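Local coordinates for sensor protein (Pseudomonas syringae pv. tomato, PDB 2R8R), which probably transfers phosphate from ATP to a protein histidine in a two-component system, the present chain being its N-terminal KdpD domain with a P-loop NTPase fold, at residues P61-E66 with E74-A79; A39-T44 with V88-L93; A13-G18 with D189-Q194. All blocks are in the same frame, centred on the assembly; numbering follows the deposited sequence.

How the contacts relate
The three contacts are nested along the chain: segments 13-18 and 189-194 of contact 3 enclose contact 2, whose segments in turn enclose contact 1. Contact 2 lies on the parallel sheet, between edge strand 37-39 and its neighbour 87-90, about 7 Å from the centre of the chain. Contact 1, about 12 Å from it centre to centre, lies at the base of hairpin 63-74, outside the main sheet, where it meets helix 77-83, which leads into strand 87-90; Met75, present as selenomethionine, packs its SE on Val90 CG2 at 3.8 Å. Contact 3 is about 20 Å from contact 2 and about 29 Å from contact 1, across the chain's centre. Contacts 2 and 3 thus hold probable nucleotide-site elements.

Contact 1 (P61-E66 with E74-A79); sequences PLLRTE and EMDLDA
Leu63 and Asp76 cross at about a right angle, the leucine branch lying against the carboxylate, with Leu63 CD2 3.8 Å from Asp76 CG. Leu63 carries CG beside its backbone N (chi1 -59°), whereas Asp76 has CG anti to its N (chi1 -169°), which swings the carboxylate across the leucine branch and brings its oxygens to polar partners. Asp76 is the N-cap of helix 77-83: OD1 accepts from Ala79 N at 3.3 Å, the donor standing well above the carboxylate plane. A short anionic side chain suits this place, since it can reach the backbone amide of Ala79 in the first turn. Asp76 OD2 receives a water at 2.5 Å, and the same water donates to Pro61 O at 2.7 Å. The antiparallel hairpin of strands 63-67 and 70-74 closes with a hydrogen-bonded pair, Leu63 N to Glu74 O at 2.7 Å and Glu74 N to Leu63 O at 2.9 Å. Leu62 lays CB against Glu74 O, 3.4 Å away. The carboxylate of Glu74 turns elsewhere, to Arg106, His95 and Ala98. Bound by Ala79 N and the water and flanked by Leu63, the Asp76 carboxylate probably has its charge stabilised by the helix end and the water.

Contact 2 (A39-T44 with V88-L93); sequences AGVVET and VLVDEL
The Asp91 carboxylate is approached from above its plane, 28° out of it, by Glu43 N, which donates to Asp91 OD2 at 2.9 Å; Val42 CG1 lies 3.6 Å from the same oxygen. OD1 turns to Thr123 and Thr20, so both oxygens have donors. The carboxylates of Glu43 and Glu92 are inclined by only 23°, although their chains cross at about a right angle. Glu43 bends at chi2, and its CG meets Glu92 OE2 at 3.7 Å. Because the two like charges would repel, a water that donates to Glu43 OE2 and Glu92 OE1 probably eases their approach. The Leu89 carbonyl is flat too: Leu89 O takes two donors in its plane, Gly40 N at 2.8 Å and Val41 N at 3.1 Å. This double acceptance marks a beta bulge, where the parallel pairing slips from Ala39-Leu89 to Val41-Val90. Gly40, with no side chain, lets the backbone turn this corner close to Val88 CG1. Strand 87-90, hydrophobic and followed by Asp91 and Glu92, resembles a Walker B motif; the bond from Asp91 to Thr20 of the probable P-loop is consistent with a Walker B acid next to the nucleotide site. Beyond the bulge Asp91 N donates almost straight to Val41 O at 2.8 Å. The beta-branched valines suit these extended strands: Val41 CG1, in the crowded position between N and the carbonyl carbon (chi1 47°), meets Val90 CG1 at 3.8 Å. Val42 CG2 lies alongside Leu89 CB, on the face packed by Leu24 and Ala27 of helix 19-32, which touch Leu89.

Contact 3 (A13-G18 with D189-Q194); sequences AAPGVG and DAFFTQ. With SO4 (sulfate ion), chain C.
Two consecutive phenylalanines reach the P-loop-like turn with different rotamers. Phe191 has CG anti to its backbone N (chi1 -170°), whereas Phe192 has CG beside N and anti to the carbonyl carbon (chi1 -74°), so both rings arrive at the turn. Phe191 CD2 stands over one face of the Phe192 ring, offset toward its rim. Ala14 CB meets the edge of the other ring at Phe191 CE2, 4.2 Å away; a methyl is small enough for this spot between the aromatics. Pro15 crosses Phe192 obliquely, Pro15 CD 4.0 Å from Phe192 CZ, while Pro15 O lies in the ring plane at its edge, 3.7 Å from Phe192 CE1. The sequence suits the type II turn from Ala14 to Val17: proline fits its second position, and Gly16 takes the positive phi of its third. Backbone amides of the turn and of the helix start bind a sulfate, Gly16 N donating to O1 at 3.0 Å and Gly18 N to O2 at 3.1 Å; with Lys19 and Thr20, this is consistent with a P-loop's phosphate site. The turn links strand 7-12 to helix 19-32. Phe191 ends helix 185-191 and Phe192 follows it, ahead of helix 194-209; Leu173 and Leu197 pack on Phe192, Leu200 on Phe191, while Leu169 of helix 166-174 lies against Ala14 and Val17.

Contact 1 (P61-E66 with E74-A79)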
# COMPACT_ATOMS: atom_id res chain seq x y z
N PRO A 61 17.18 4.64 1.51
CA PRO A 61 16.91 5.72 0.55
C PRO A 61 16.24 5.25 -0.77
O PRO A 61 16.61 4.25 -1.36
CB PRO A 61 18.29 6.33 0.31
CG PRO A 61 18.97 6.16 1.60
CD PRO A 61 18.53 4.77 2.08
N LEU A 62 15.25 6.00 -1.22
CA LEU A 62 14.63 5.73 -2.50
C LEU A 62 15.55 6.08 -3.68
O LEU A 62 16.48 6.89 -3.56
CB LEU A 62 13.31 6.53 -2.62
CG LEU A 62 12.25 6.25 -1.55
CD1 LEU A 62 11.19 7.38 -1.58
CD2 LEU A 62 11.60 4.83 -1.67
N LEU A 63 15.25 5.48 -4.82
CA LEU A 63 15.84 5.91 -6.09
C LEU A 63 14.98 7.00 -6.73
O LEU A 63 13.81 6.79 -6.97
CB LEU A 63 15.96 4.73 -7.07
CG LEU A 63 16.77 3.49 -6.67
CD1 LEU A 63 16.46 2.35 -7.63
CD2 LEU A 63 18.25 3.81 -6.63
N ARG A 64 15.59 8.14 -7.02
CA ARG A 64 14.96 9.19 -7.80
C ARG A 64 15.33 9.14 -9.28
O ARG A 64 16.50 9.09 -9.61
CB ARG A 64 15.31 10.56 -7.21
CG ARG A 64 14.36 10.90 -6.07
CD ARG A 64 14.94 11.83 -5.02
NE ARG A 64 14.11 11.71 -3.81
CZ ARG A 64 14.28 10.80 -2.85
NH1 ARG A 64 15.28 9.91 -2.91
NH2 ARG A 64 13.45 10.80 -1.81
N THR A 65 14.32 9.11 -10.16
CA THR A 65 14.52 9.38 -11.58
C THR A 65 13.75 10.64 -11.99
O THR A 65 12.96 11.17 -11.21
CB THR A 65 14.13 8.18 -12.48
OG1 THR A 65 12.79 7.75 -12.20
CG2 THR A 65 15.11 7.04 -12.27
N GLU A 66 14.06 11.14 -13.18
CA GLU A 66 13.28 12.19 -13.84
C GLU A 66 12.56 11.57 -15.04
O GLU A 66 13.18 10.82 -15.80
CB GLU A 66 14.19 13.32 -14.32
CG GLU A 66 14.97 14.01 -13.21
CD GLU A 66 14.07 14.77 -12.24
OE1 GLU A 66 13.16 15.53 -12.71
OE2 GLU A 66 14.29 14.63 -11.01
N GLU A 74 11.42 5.30 -6.45
CA GLU A 74 11.17 3.88 -6.28
C GLU A 74 12.00 3.36 -5.13
O GLU A 74 13.06 3.89 -4.82
CB GLU A 74 11.61 3.06 -7.50
CG GLU A 74 10.63 2.84 -8.61
CD GLU A 74 9.22 2.67 -8.17
OE1 GLU A 74 8.99 1.97 -7.17
OE2 GLU A 74 8.34 3.22 -8.86
N MSE A 75 11.49 2.29 -4.55
CA MSE A 75 12.23 1.45 -3.66
C MSE A 75 13.54 0.99 -4.33
O MSE A 75 13.58 0.62 -5.54
CB MSE A 75 11.37 0.26 -3.34
CG MSE A 75 11.96 -0.69 -2.41
SE MSE A 75 10.84 -2.27 -2.25
CE MSE A 75 10.86 -2.87 -4.02
N ASP A 76 14.61 1.07 -3.54
CA ASP A 76 15.90 0.61 -3.98
C ASP A 76 16.04 -0.88 -3.73
O ASP A 76 16.66 -1.32 -2.79
CB ASP A 76 17.00 1.40 -3.29
CG ASP A 76 18.35 1.17 -3.89
OD1 ASP A 76 18.50 0.32 -4.79
OD2 ASP A 76 19.27 1.87 -3.47
N LEU A 77 15.45 -1.66 -4.62
CA LEU A 77 15.37 -3.10 -4.53
C LEU A 77 16.76 -3.76 -4.40
O LEU A 77 16.98 -4.64 -3.57
CB LEU A 77 14.64 -3.63 -5.77
CG LEU A 77 14.38 -5.14 -5.91
CD1 LEU A 77 13.58 -5.69 -4.71
CD2 LEU A 77 13.67 -5.42 -7.28
N ASP A 78 17.67 -3.31 -5.26
CA ASP A 78 19.04 -3.79 -5.30
C ASP A 78 19.73 -3.59 -3.97
O ASP A 78 20.37 -4.46 -3.51
CB ASP A 78 19.85 -3.05 -6.38
CG ASP A 78 19.51 -3.50 -7.78
OD1 ASP A 78 18.41 -4.07 -7.96
OD2 ASP A 78 20.34 -3.30 -8.71
N ALA A 79 19.60 -2.43 -3.36
CA ALA A 79 20.20 -2.21 -2.05
C ALA A 79 19.55 -3.07 -0.97
O ALA A 79 20.25 -3.53 -0.06
CB ALA A 79 20.16 -0.73 -1.66
O HOH W 1 19.07 3.15 -1.38

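Contact 2 (A39-T44 with V88-L93)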
# COMPACT_ATOMS: atom_id res chain seq x y z
N ALA A 39 12.44 0.06 6.21
CA ALA A 39 11.45 0.69 5.38
C ALA A 39 12.02 0.78 3.97
O ALA A 39 13.07 1.38 3.76
CB ALA A 39 11.09 2.08 5.94
N GLY A 40 11.34 0.12 3.02
CA GLY A 40 11.72 0.16 1.61
C GLY A 40 11.05 1.30 0.88
O GLY A 40 11.71 2.14 0.25
N VAL A 41 9.73 1.34 0.97
CA VAL A 41 8.96 2.49 0.54
C VAL A 41 7.76 2.67 1.45
O VAL A 41 6.98 1.76 1.63
CB VAL A 41 8.56 2.43 -0.98
CG1 VAL A 41 7.99 1.09 -1.38
CG2 VAL A 41 7.65 3.65 -1.36
N VAL A 42 7.62 3.86 2.02
CA VAL A 42 6.52 4.17 2.93
C VAL A 42 6.00 5.56 2.62
O VAL A 42 6.74 6.51 2.60
CB VAL A 42 6.93 4.06 4.42
CG1 VAL A 42 5.76 4.46 5.35
CG2 VAL A 42 7.41 2.63 4.74
N GLU A 43 4.70 5.63 2.36
CA GLU A 43 4.00 6.89 2.09
C GLU A 43 3.30 7.43 3.34
O GLU A 43 2.27 6.92 3.75
CB GLU A 43 2.96 6.66 0.98
CG GLU A 43 3.50 6.13 -0.30
CD GLU A 43 4.46 7.11 -1.00
OE1 GLU A 43 4.52 8.31 -0.61
OE2 GLU A 43 5.13 6.65 -1.95
N THR A 44 3.85 8.46 3.94
CA THR A 44 3.25 9.02 5.15
C THR A 44 2.15 10.06 4.83
O THR A 44 1.29 10.37 5.66
CB THR A 44 4.32 9.62 6.04
OG1 THR A 44 5.00 10.65 5.30
CG2 THR A 44 5.28 8.56 6.50
N VAL A 88 10.98 -6.09 5.31
CA VAL A 88 10.90 -4.84 4.52
C VAL A 88 9.46 -4.32 4.47
O VAL A 88 8.52 -5.08 4.22
CB VAL A 88 11.53 -4.96 3.10
CG1 VAL A 88 11.45 -3.63 2.34
CG2 VAL A 88 12.98 -5.37 3.21
N LEU A 89 9.31 -3.03 4.75
CA LEU A 89 8.03 -2.35 4.65
C LEU A 89 7.88 -1.69 3.28
O LEU A 89 8.74 -0.89 2.85
CB LEU A 89 7.88 -1.29 5.74
CG LEU A 89 8.27 -1.79 7.13
CD1 LEU A 89 7.97 -0.65 8.11
CD2 LEU A 89 7.54 -3.08 7.48
N VAL A 90 6.79 -2.05 2.61
CA VAL A 90 6.53 -1.66 1.21
C VAL A 90 5.06 -1.22 1.03
O VAL A 90 4.16 -2.07 0.93
CB VAL A 90 6.84 -2.81 0.23
CG1 VAL A 90 6.56 -2.38 -1.26
CG2 VAL A 90 8.29 -3.32 0.41
N ASP A 91 4.81 0.09 1.05
CA ASP A 91 3.50 0.65 0.73
C ASP A 91 3.11 0.36 -0.71
O ASP A 91 3.97 0.27 -1.58
CB ASP A 91 3.44 2.16 1.02
CG ASP A 91 2.72 2.47 2.33
OD1 ASP A 91 1.63 1.89 2.56
OD2 ASP A 91 3.22 3.30 3.11
N GLU A 92 1.82 0.17 -0.94
CA GLU A 92 1.25 0.17 -2.28
C GLU A 92 1.61 -1.00 -3.19
O GLU A 92 2.36 -0.86 -4.16
CB GLU A 92 1.47 1.53 -2.95
CG GLU A 92 0.68 2.59 -2.15
CD GLU A 92 0.81 4.04 -2.62
OE1 GLU A 92 1.37 4.29 -3.74
OE2 GLU A 92 0.33 4.92 -1.84
N LEU A 93 1.00 -2.15 -2.87
CA LEU A 93 1.27 -3.44 -3.48
C LEU A 93 0.96 -3.48 -5.00
O LEU A 93 1.62 -4.21 -5.77
CB LEU A 93 0.41 -4.50 -2.74
CG LEU A 93 0.38 -5.97 -3.16
CD1 LEU A 93 1.78 -6.65 -3.18
CD2 LEU A 93 -0.57 -6.70 -2.23
O HOH W 2 4.37 4.39 -3.39

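Contact 3 (A13-G18 with D189-Q194)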
# COMPACT_ATOMS: atom_id res chain seq x y z
N ALA A 13 -10.38 -0.37 2.35
CA ALA A 13 -11.42 0.01 1.36
C ALA A 13 -11.02 1.23 0.49
O ALA A 13 -11.50 1.38 -0.63
CB ALA A 13 -12.73 0.32 2.09
N ALA A 14 -10.15 2.09 1.02
CA ALA A 14 -9.87 3.37 0.42
C ALA A 14 -8.68 4.00 1.10
O ALA A 14 -8.29 3.58 2.20
CB ALA A 14 -11.14 4.36 0.54
N PRO A 15 -8.12 5.04 0.46
CA PRO A 15 -7.17 5.94 1.07
C PRO A 15 -7.77 6.59 2.34
O PRO A 15 -8.93 7.01 2.33
CB PRO A 15 -6.95 7.00 -0.04
CG PRO A 15 -7.22 6.31 -1.28
CD PRO A 15 -8.35 5.40 -0.96
N GLY A 16 -6.97 6.64 3.39
CA GLY A 16 -7.34 7.32 4.61
C GLY A 16 -7.88 6.43 5.71
O GLY A 16 -8.23 6.94 6.75
N VAL A 17 -7.94 5.12 5.50
CA VAL A 17 -8.49 4.21 6.51
C VAL A 17 -7.48 3.80 7.59
O VAL A 17 -7.88 3.27 8.62
CB VAL A 17 -9.18 2.96 5.87
CG1 VAL A 17 -10.38 3.42 5.02
CG2 VAL A 17 -8.16 2.06 5.07
N GLY A 18 -6.21 4.12 7.38
CA GLY A 18 -5.15 3.84 8.36
C GLY A 18 -4.26 2.65 8.09
O GLY A 18 -3.64 2.13 8.99
N ASP A 189 -13.70 13.86 -5.80
CA ASP A 189 -15.11 14.12 -5.51
C ASP A 189 -16.01 13.00 -6.01
O ASP A 189 -16.97 12.64 -5.35
CB ASP A 189 -15.56 15.50 -6.03
CG ASP A 189 -14.93 16.66 -5.24
OD1 ASP A 189 -13.99 16.42 -4.43
OD2 ASP A 189 -15.35 17.83 -5.43
N ALA A 190 -15.67 12.42 -7.16
CA ALA A 190 -16.45 11.32 -7.76
C ALA A 190 -16.28 10.02 -6.97
O ALA A 190 -17.17 9.18 -6.93
CB ALA A 190 -16.08 11.13 -9.28
N PHE A 191 -15.16 9.87 -6.31
CA PHE A 191 -14.83 8.64 -5.60
C PHE A 191 -15.35 8.59 -4.17
O PHE A 191 -15.98 7.62 -3.74
CB PHE A 191 -13.31 8.54 -5.56
CG PHE A 191 -12.81 7.21 -5.08
CD1 PHE A 191 -12.64 6.16 -5.97
CD2 PHE A 191 -12.51 7.01 -3.73
CE1 PHE A 191 -12.21 4.92 -5.53
CE2 PHE A 191 -12.05 5.79 -3.28
CZ PHE A 191 -11.90 4.74 -4.19
N PHE A 192 -15.02 9.63 -3.42
CA PHE A 192 -15.32 9.72 -2.00
C PHE A 192 -16.70 10.26 -1.81
O PHE A 192 -16.90 11.46 -1.59
CB PHE A 192 -14.32 10.63 -1.28
CG PHE A 192 -12.99 10.01 -1.11
CD1 PHE A 192 -12.68 9.31 0.03
CD2 PHE A 192 -12.04 10.12 -2.11
CE1 PHE A 192 -11.43 8.72 0.18
CE2 PHE A 192 -10.79 9.51 -1.95
CZ PHE A 192 -10.51 8.80 -0.79
N THR A 193 -17.66 9.35 -1.93
CA THR A 193 -19.01 9.56 -1.49
C THR A 193 -19.37 8.46 -0.51
O THR A 193 -18.69 7.45 -0.39
CB THR A 193 -20.00 9.59 -2.70
OG1 THR A 193 -20.06 8.29 -3.29
CG2 THR A 193 -19.57 10.64 -3.75
N GLN A 194 -20.43 8.70 0.24
CA GLN A 194 -20.97 7.75 1.22
C GLN A 194 -21.32 6.44 0.54
O GLN A 194 -20.96 5.37 1.00
CB GLN A 194 -22.22 8.40 1.86
CG GLN A 194 -22.99 7.56 2.87
CD GLN A 194 -22.17 7.22 4.11
OE1 GLN A 194 -21.36 8.01 4.58
NE2 GLN A 194 -22.39 6.03 4.65
S SO4 C . -4.09 4.92 4.54
O1 SO4 C . -4.20 5.53 3.25
O2 SO4 C . -4.31 5.80 5.64
O3 SO4 C . -5.06 3.83 4.42
O4 SO4 C . -2.68 4.54 4.75